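Ferripyochelin binding protein (Salmonella enterica subsp. enterica serovar Typhimurium, PDB 3R3R) binds zinc and, as a member of the gamma-class carbonic anhydrase family, may have a related activity. Local coordinates at residues Ala168-Tyr171 / Val172-Lys175; Arg9-Lys12 / Asn13-Pro16; Arg138-Ser141 / Gly142-Tyr145. All coordinates share one frame; numbering follows the deposited sequence. Where two conformers were deposited one is given.

How the contacts relate
Along the chain the order is contact 2, contact 3, contact 1. The fold is a left-handed beta-helix built from three sheets, parallel within the coils, with strand 151-155 added antiparallel to 143-146; helix 158-182 follows. Contact 2 is the turn between strands 8-9 and 17-18, edge strands of two sheets. Contact 3 is the corner between strands 138-139 and 143-146. Contacts 2 and 3 mark the two ends of the beta-helix, their centres 34 Å apart on opposite sides of the chain's centre. Contact 1 lies in the C-terminal helix, its centre 28 Å from that of contact 2 and 24 Å from that of contact 3. The helix packs beside the coils through Y171 and K175.

Contact 1. Residues Ala168-Tyr171 / Val172-Lys175; sequences ANNY and VKWK
Residues 168-171 and 172-175 form consecutive turns of one alpha-helix, 158-182, joined by regular i to i+4 backbone bonds. V172 N donates to A168 O, K173 N to N169 O, W174 N to N170 O and K175 N to Y171 O. This is the C-terminal helix that packs beside the left-handed beta-helix.

W174 meets both N170 and Y171. Its CG is anti to its own carbonyl carbon (chi1 -63°), which swings the indole back along the helix over N170. There N170 CB sits 3.6 Å from the centroid of the W174 six-membered ring, close to the ring normal, as a CH-pi contact. The amide of N170 and the indole run side by side with their planes 30° apart. The indole also turns an edge to the face of Y171. The two rings make a T-shaped pair with planes at 77°, and W174 CE3 lies 3.7 Å above the centre of the phenol ring. Y171 also makes an edge-to-face pair with W43 of the beta-helix.

K175 NZ forms a salt bridge with D39 and a hydrogen bond to R21 O.

In one of its two conformers K173 curls back along the helix, bent at its last torsion. Its NZ then makes a weak bond of 3.4 Å to N169 O. One water bridges that same pair. A second water accepts from K173 NZ at 2.9 Å and donates to N170 OD1 at 2.7 Å.

Contact 2. Residues Arg9-Lys12 / Asn13-Pro16; sequences RPYK and NLFP
Y11 and L14 face each other across a tight turn and are joined by two backbone hydrogen bonds. L14 N donates to Y11 O at 2.9 Å, and Y11 N donates to L14 O at 3.1 Å. They form a single antiparallel hydrogen-bonded pair. P10 adds a CA-H...O contact, with its CA 3.3 Å from L14 O. That oxygen also accepts from a water. The same water donates to K12 O, so it spans the turn from its tip to its base.

The side chains touch more lightly. L14 CD1 comes to the edge of the Y11 ring, 4.3 Å from Y11 CD2. L14 CB lies close to Y11 O. The phenyl group of F15 reaches back to the other arm of the turn, at R9 and P10. Its CG is anti to the backbone N (chi1 -167°), which brings F15 CD1 to 3.8 Å from P10 N, with that nitrogen at the ring edge. P16 lies over one face of the same ring, its CD 3.3 Å above the plane and offset toward the rim. P16 CD also meets R9 O. P16 thus meets a face of the F15 ring and P10 N its edge.

Further out, R9 is held in the sheet by backbone bonds to V30 and G32, and its NE bonds D6 O. Y11 packs on I31 and D51, L14 on D33, and P16 on V30. The Y11 side chain is about 8 Å from that of zinc ligand H70 and about 12 Å from the zinc ion itself.

K12 and N13 occupy the two central positions of the turn, K12 with positive phi (45°). The arrangement is a type II' beta turn, here linking strands 8-9 and 17-18 at one end of the left-handed beta-helix.

Contact 3. Residues Arg138-Ser141 / Gly142-Tyr145; sequences RLES and GYLY
The backbone bends sharply between strands 138-139 and 143-146 through a type II beta turn from E140 to Y143, with G142 at the positive phi (92°) that suits glycine.

In one of its two conformers Y145 reaches back across the bend to L139 and E140. Its OH donates to E140 O at 2.7 Å, in the carbonyl plane and on a lone pair. L139 packs over one face of the Y145 ring. L139 CB lies 4.0 Å from the ring centroid as a CH-pi contact, and L139 CD1 lies 3.9 Å from Y145 CG. The two side chains run past each other in opposite directions.

E140 and Y143 instead lie side by side, carboxylate and ring planes 32° apart. E140 CG is anti to the backbone N (chi1 -178°) and the chain stays extended, which brings E140 CD to 3.8 Å from Y143 CE1. A water joins their ends, 3.1 Å from E140 OE2 and 2.6 Å from Y143 OH. S141 OG bonds D123 O, and S141 N bonds E122, so the bend is tied to the preceding coil.

This is a corner where the chain passes from one sheet of the left-handed beta-helix to the next, at the last coil, as in hexapeptide-repeat proteins.

Contact 1. Residues Ala168-Tyr171 / Val172-Lys175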
loop_
_atom_site.group_PDB
_atom_site.type_symbol
_atom_site.label_atom_id
_atom_site.label_comp_id
_atom_site.label_asym_id
_atom_site.label_seq_id
_atom_site.Cartn_x
_atom_site.Cartn_y
_atom_site.Cartn_z
ATOM N N ALA A 168 12.314 0.766 -3.391
ATOM C CA ALA A 168 11.378 1.662 -4.051
ATOM C C ALA A 168 11.925 2.081 -5.418
ATOM O O ALA A 168 11.193 2.105 -6.431
ATOM C CB ALA A 168 11.104 2.892 -3.183
ATOM N N ASN A 169 13.212 2.421 -5.460
ATOM C CA ASN A 169 13.852 2.829 -6.715
ATOM C C ASN A 169 13.762 1.726 -7.781
ATOM O O ASN A 169 13.448 1.993 -8.949
ATOM C CB ASN A 169 15.327 3.182 -6.498
ATOM C CG ASN A 169 15.539 4.426 -5.638
ATOM O OD1 ASN A 169 14.610 5.169 -5.322
ATOM N ND2 ASN A 169 16.788 4.655 -5.269
ATOM N N ASN A 170 14.054 0.490 -7.375
ATOM C CA ASN A 170 13.996 -0.641 -8.289
ATOM C C ASN A 170 12.598 -0.783 -8.860
ATOM O O ASN A 170 12.422 -0.979 -10.062
ATOM C CB ASN A 170 14.381 -1.949 -7.587
ATOM C CG ASN A 170 15.857 -2.029 -7.273
ATOM O OD1 ASN A 170 16.664 -1.346 -7.899
ATOM N ND2 ASN A 170 16.222 -2.880 -6.313
ATOM N N TYR A 171 11.595 -0.690 -7.989
ATOM C CA TYR A 171 10.217 -0.874 -8.434
ATOM C C TYR A 171 9.720 0.252 -9.342
ATOM O O TYR A 171 8.903 0.010 -10.225
ATOM C CB TYR A 171 9.258 -1.152 -7.257
ATOM C CG TYR A 171 8.975 -2.638 -7.143
ATOM C CD1 TYR A 171 7.961 -3.219 -7.899
ATOM C CD2 TYR A 171 9.754 -3.467 -6.343
ATOM C CE1 TYR A 171 7.712 -4.580 -7.858
ATOM C CE2 TYR A 171 9.514 -4.847 -6.297
ATOM C CZ TYR A 171 8.487 -5.385 -7.056
ATOM O OH TYR A 171 8.200 -6.734 -7.025
ATOM N N VAL A 172 10.220 1.470 -9.164
ATOM C CA VAL A 172 9.898 2.524 -10.125
ATOM C C VAL A 172 10.508 2.175 -11.496
ATOM O O VAL A 172 9.847 2.273 -12.533
ATOM C CB VAL A 172 10.400 3.907 -9.647
ATOM C CG1 VAL A 172 10.365 4.928 -10.796
ATOM C CG2 VAL A 172 9.554 4.382 -8.467
ATOM N N LYS A 173 11.764 1.737 -11.507
ATOM C CA LYS A 173 12.403 1.328 -12.754
ATOM C C LYS A 173 11.623 0.193 -13.430
ATOM O O LYS A 173 11.385 0.220 -14.648
ATOM C CB LYS A 173 13.856 0.902 -12.507
ATOM C CG LYS A 173 14.776 2.009 -12.000
ATOM C CD LYS A 173 16.217 1.515 -11.910
ATOM C CE LYS A 173 17.096 2.508 -11.170
ATOM N NZ LYS A 173 16.683 2.616 -9.745
ATOM N N TRP A 174 11.229 -0.804 -12.645
ATOM C CA TRP A 174 10.553 -1.957 -13.211
ATOM C C TRP A 174 9.176 -1.589 -13.744
ATOM O O TRP A 174 8.807 -2.025 -14.830
ATOM C CB TRP A 174 10.525 -3.127 -12.216
ATOM C CG TRP A 174 11.930 -3.629 -11.880
ATOM C CD1 TRP A 174 13.041 -3.596 -12.698
ATOM C CD2 TRP A 174 12.378 -4.173 -10.632
ATOM N NE1 TRP A 174 14.127 -4.097 -12.030
ATOM C CE2 TRP A 174 13.748 -4.460 -10.764
ATOM C CE3 TRP A 174 11.749 -4.454 -9.418
ATOM C CZ2 TRP A 174 14.491 -5.033 -9.736
ATOM C CZ3 TRP A 174 12.497 -5.007 -8.395
ATOM C CH2 TRP A 174 13.853 -5.282 -8.558
ATOM N N LYS A 175 8.404 -0.783 -13.018
ATOM C CA LYS A 175 7.136 -0.349 -13.605
ATOM C C LYS A 175 7.366 0.466 -14.888
ATOM O O LYS A 175 6.621 0.317 -15.850
ATOM C CB LYS A 175 6.197 0.326 -12.602
ATOM C CG LYS A 175 6.654 1.626 -12.055
ATOM C CD LYS A 175 6.192 2.810 -12.881
ATOM C CE LYS A 175 6.714 4.057 -12.221
ATOM N NZ LYS A 175 6.646 5.231 -13.119
HETATM O O HOH W 1 14.109 4.580 -9.765
HETATM O O HOH W 2 18.213 0.875 -8.045
#

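Contact 2. Residues Arg9-Lys12 / Asn13-Pro16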
loop_
_atom_site.group_PDB
_atom_site.type_symbol
_atom_site.label_atom_id
_atom_site.label_comp_id
_atom_site.label_asym_id
_atom_site.label_seq_id
_atom_site.Cartn_x
_atom_site.Cartn_y
_atom_site.Cartn_z
ATOM N N ARG A 9 -12.843 1.951 -11.375
ATOM C CA ARG A 9 -14.283 1.825 -11.188
ATOM C C ARG A 9 -14.826 2.853 -10.218
ATOM O O ARG A 9 -14.139 3.266 -9.286
ATOM C CB ARG A 9 -14.612 0.439 -10.632
ATOM C CG ARG A 9 -14.111 -0.727 -11.445
ATOM C CD ARG A 9 -14.658 -1.968 -10.806
ATOM N NE ARG A 9 -14.179 -3.198 -11.419
ATOM C CZ ARG A 9 -14.512 -4.398 -10.954
ATOM N NH1 ARG A 9 -15.330 -4.476 -9.913
ATOM N NH2 ARG A 9 -14.055 -5.509 -11.517
ATOM N N PRO A 10 -16.092 3.224 -10.396
ATOM C CA PRO A 10 -16.742 4.175 -9.493
ATOM C C PRO A 10 -17.336 3.519 -8.243
ATOM O O PRO A 10 -17.668 2.332 -8.249
ATOM C CB PRO A 10 -17.871 4.747 -10.369
ATOM C CG PRO A 10 -18.254 3.592 -11.226
ATOM C CD PRO A 10 -16.939 2.904 -11.557
ATOM N N TYR A 11 -17.504 4.300 -7.194
ATOM C CA TYR A 11 -18.386 3.954 -6.104
ATOM C C TYR A 11 -19.136 5.240 -5.795
ATOM O O TYR A 11 -18.518 6.221 -5.476
ATOM C CB TYR A 11 -17.675 3.446 -4.861
ATOM C CG TYR A 11 -18.616 3.141 -3.708
ATOM C CD1 TYR A 11 -19.461 2.050 -3.747
ATOM C CD2 TYR A 11 -18.648 3.936 -2.587
ATOM C CE1 TYR A 11 -20.302 1.771 -2.711
ATOM C CE2 TYR A 11 -19.485 3.662 -1.549
ATOM C CZ TYR A 11 -20.310 2.576 -1.610
ATOM O OH TYR A 11 -21.144 2.292 -0.569
ATOM N N LYS A 12 -20.460 5.200 -5.868
ATOM C CA LYS A 12 -21.244 6.454 -5.794
ATOM C C LYS A 12 -20.621 7.551 -6.695
ATOM O O LYS A 12 -20.450 7.297 -7.854
ATOM C CB LYS A 12 -21.320 6.877 -4.328
ATOM C CG LYS A 12 -22.070 5.878 -3.444
ATOM C CD LYS A 12 -22.188 6.379 -2.018
ATOM C CE LYS A 12 -22.868 5.361 -1.116
ATOM N NZ LYS A 12 -24.256 5.038 -1.549
ATOM N N ASN A 13 -20.221 8.692 -6.157
ATOM C CA ASN A 13 -19.616 9.756 -6.947
ATOM C C ASN A 13 -18.091 9.801 -6.884
ATOM O O ASN A 13 -17.468 10.759 -7.310
ATOM C CB ASN A 13 -20.223 11.107 -6.556
ATOM C CG ASN A 13 -21.738 11.089 -6.606
ATOM O OD1 ASN A 13 -22.405 11.188 -5.599
ATOM N ND2 ASN A 13 -22.269 10.911 -7.778
ATOM N N LEU A 14 -17.502 8.745 -6.329
ATOM C CA LEU A 14 -16.050 8.649 -6.150
ATOM C C LEU A 14 -15.424 7.898 -7.321
ATOM O O LEU A 14 -16.014 6.940 -7.834
ATOM C CB LEU A 14 -15.732 7.894 -4.851
ATOM C CG LEU A 14 -16.404 8.425 -3.580
ATOM C CD1 LEU A 14 -16.190 7.482 -2.408
ATOM C CD2 LEU A 14 -15.909 9.840 -3.252
ATOM N N PHE A 15 -14.219 8.300 -7.721
ATOM C CA PHE A 15 -13.525 7.652 -8.825
ATOM C C PHE A 15 -12.028 7.854 -8.594
ATOM O O PHE A 15 -11.625 8.857 -7.996
ATOM C CB PHE A 15 -13.985 8.231 -10.186
ATOM C CG PHE A 15 -13.547 7.408 -11.364
ATOM C CD1 PHE A 15 -14.241 6.253 -11.710
ATOM C CD2 PHE A 15 -12.426 7.757 -12.108
ATOM C CE1 PHE A 15 -13.828 5.462 -12.786
ATOM C CE2 PHE A 15 -12.005 6.955 -13.179
ATOM C CZ PHE A 15 -12.704 5.814 -13.514
ATOM N N PRO A 16 -11.197 6.910 -9.052
ATOM C CA PRO A 16 -9.776 7.080 -8.730
ATOM C C PRO A 16 -9.143 8.328 -9.349
ATOM O O PRO A 16 -9.516 8.743 -10.452
ATOM C CB PRO A 16 -9.143 5.799 -9.282
ATOM C CG PRO A 16 -10.251 4.765 -9.147
ATOM C CD PRO A 16 -11.491 5.555 -9.554
HETATM O O HOH W 3 -18.225 8.001 -9.621
#

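Contact 3. Residues Arg138-Ser141 / Gly142-Tyr145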
loop_
_atom_site.group_PDB
_atom_site.type_symbol
_atom_site.label_atom_id
_atom_site.label_comp_id
_atom_site.label_asym_id
_atom_site.label_seq_id
_atom_site.Cartn_x
_atom_site.Cartn_y
_atom_site.Cartn_z
ATOM N N ARG A 138 1.464 1.052 17.016
ATOM C CA ARG A 138 2.428 1.989 16.446
ATOM C C ARG A 138 3.782 1.293 16.321
ATOM O O ARG A 138 4.273 0.734 17.304
ATOM C CB ARG A 138 2.555 3.241 17.329
ATOM C CG ARG A 138 3.640 4.201 16.859
ATOM C CD ARG A 138 3.692 5.456 17.715
ATOM N NE ARG A 138 2.568 6.341 17.419
ATOM C CZ ARG A 138 2.544 7.230 16.427
ATOM N NH1 ARG A 138 3.588 7.367 15.614
ATOM N NH2 ARG A 138 1.463 7.977 16.240
ATOM N N LEU A 139 4.379 1.332 15.128
ATOM C CA LEU A 139 5.708 0.771 14.899
ATOM C C LEU A 139 6.704 1.913 14.765
ATOM O O LEU A 139 6.618 2.736 13.856
ATOM C CB LEU A 139 5.745 -0.078 13.631
ATOM C CG LEU A 139 4.773 -1.261 13.614
ATOM C CD1 LEU A 139 5.180 -2.282 12.571
ATOM C CD2 LEU A 139 4.659 -1.919 14.978
ATOM N N GLU A 140 7.648 1.942 15.690
ATOM C CA GLU A 140 8.658 2.980 15.809
ATOM C C GLU A 140 9.632 2.984 14.625
ATOM O O GLU A 140 10.132 1.932 14.208
ATOM C CB GLU A 140 9.422 2.692 17.117
ATOM C CG GLU A 140 10.495 3.629 17.518
ATOM C CD GLU A 140 11.040 3.356 18.931
ATOM O OE1 GLU A 140 10.847 2.260 19.525
ATOM O OE2 GLU A 140 11.703 4.263 19.439
ATOM N N SER A 141 9.960 4.182 14.151
ATOM C CA SER A 141 10.866 4.370 13.026
ATOM C C SER A 141 12.240 3.734 13.249
ATOM O O SER A 141 12.799 3.823 14.347
ATOM C CB SER A 141 11.025 5.870 12.764
ATOM O OG SER A 141 11.929 6.085 11.709
ATOM N N GLY A 142 12.781 3.089 12.214
ATOM C CA GLY A 142 14.163 2.642 12.234
ATOM C C GLY A 142 14.423 1.238 12.741
ATOM O O GLY A 142 15.571 0.886 12.999
ATOM N N TYR A 143 13.363 0.438 12.832
ATOM C CA TYR A 143 13.443 -0.919 13.368
ATOM C C TYR A 143 12.865 -1.964 12.424
ATOM O O TYR A 143 12.065 -1.657 11.520
ATOM C CB TYR A 143 12.699 -1.030 14.708
ATOM C CG TYR A 143 13.391 -0.304 15.831
ATOM C CD1 TYR A 143 13.252 1.071 15.984
ATOM C CD2 TYR A 143 14.204 -0.983 16.731
ATOM C CE1 TYR A 143 13.903 1.742 17.007
ATOM C CE2 TYR A 143 14.850 -0.319 17.758
ATOM C CZ TYR A 143 14.698 1.036 17.888
ATOM O OH TYR A 143 15.344 1.678 18.919
ATOM N N LEU A 144 13.311 -3.197 12.655
ATOM C CA LEU A 144 12.747 -4.403 12.074
ATOM C C LEU A 144 11.700 -4.975 13.019
ATOM O O LEU A 144 11.958 -5.130 14.218
ATOM C CB LEU A 144 13.853 -5.438 11.887
ATOM C CG LEU A 144 13.384 -6.842 11.493
ATOM C CD1 LEU A 144 12.762 -6.816 10.102
ATOM C CD2 LEU A 144 14.534 -7.839 11.531
ATOM N N TYR A 145 10.530 -5.285 12.461
ATOM C CA TYR A 145 9.455 -5.940 13.192
ATOM C C TYR A 145 9.110 -7.223 12.486
ATOM O O TYR A 145 9.066 -7.269 11.252
ATOM C CB TYR A 145 8.215 -5.043 13.212
ATOM C CG TYR A 145 8.508 -3.732 13.877
ATOM C CD1 TYR A 145 8.313 -3.574 15.244
ATOM C CD2 TYR A 145 9.055 -2.673 13.157
ATOM C CE1 TYR A 145 8.615 -2.388 15.869
ATOM C CE2 TYR A 145 9.358 -1.484 13.771
ATOM C CZ TYR A 145 9.138 -1.344 15.135
ATOM O OH TYR A 145 9.446 -0.171 15.775
HETATM O O HOH W 4 14.833 4.165 19.525
#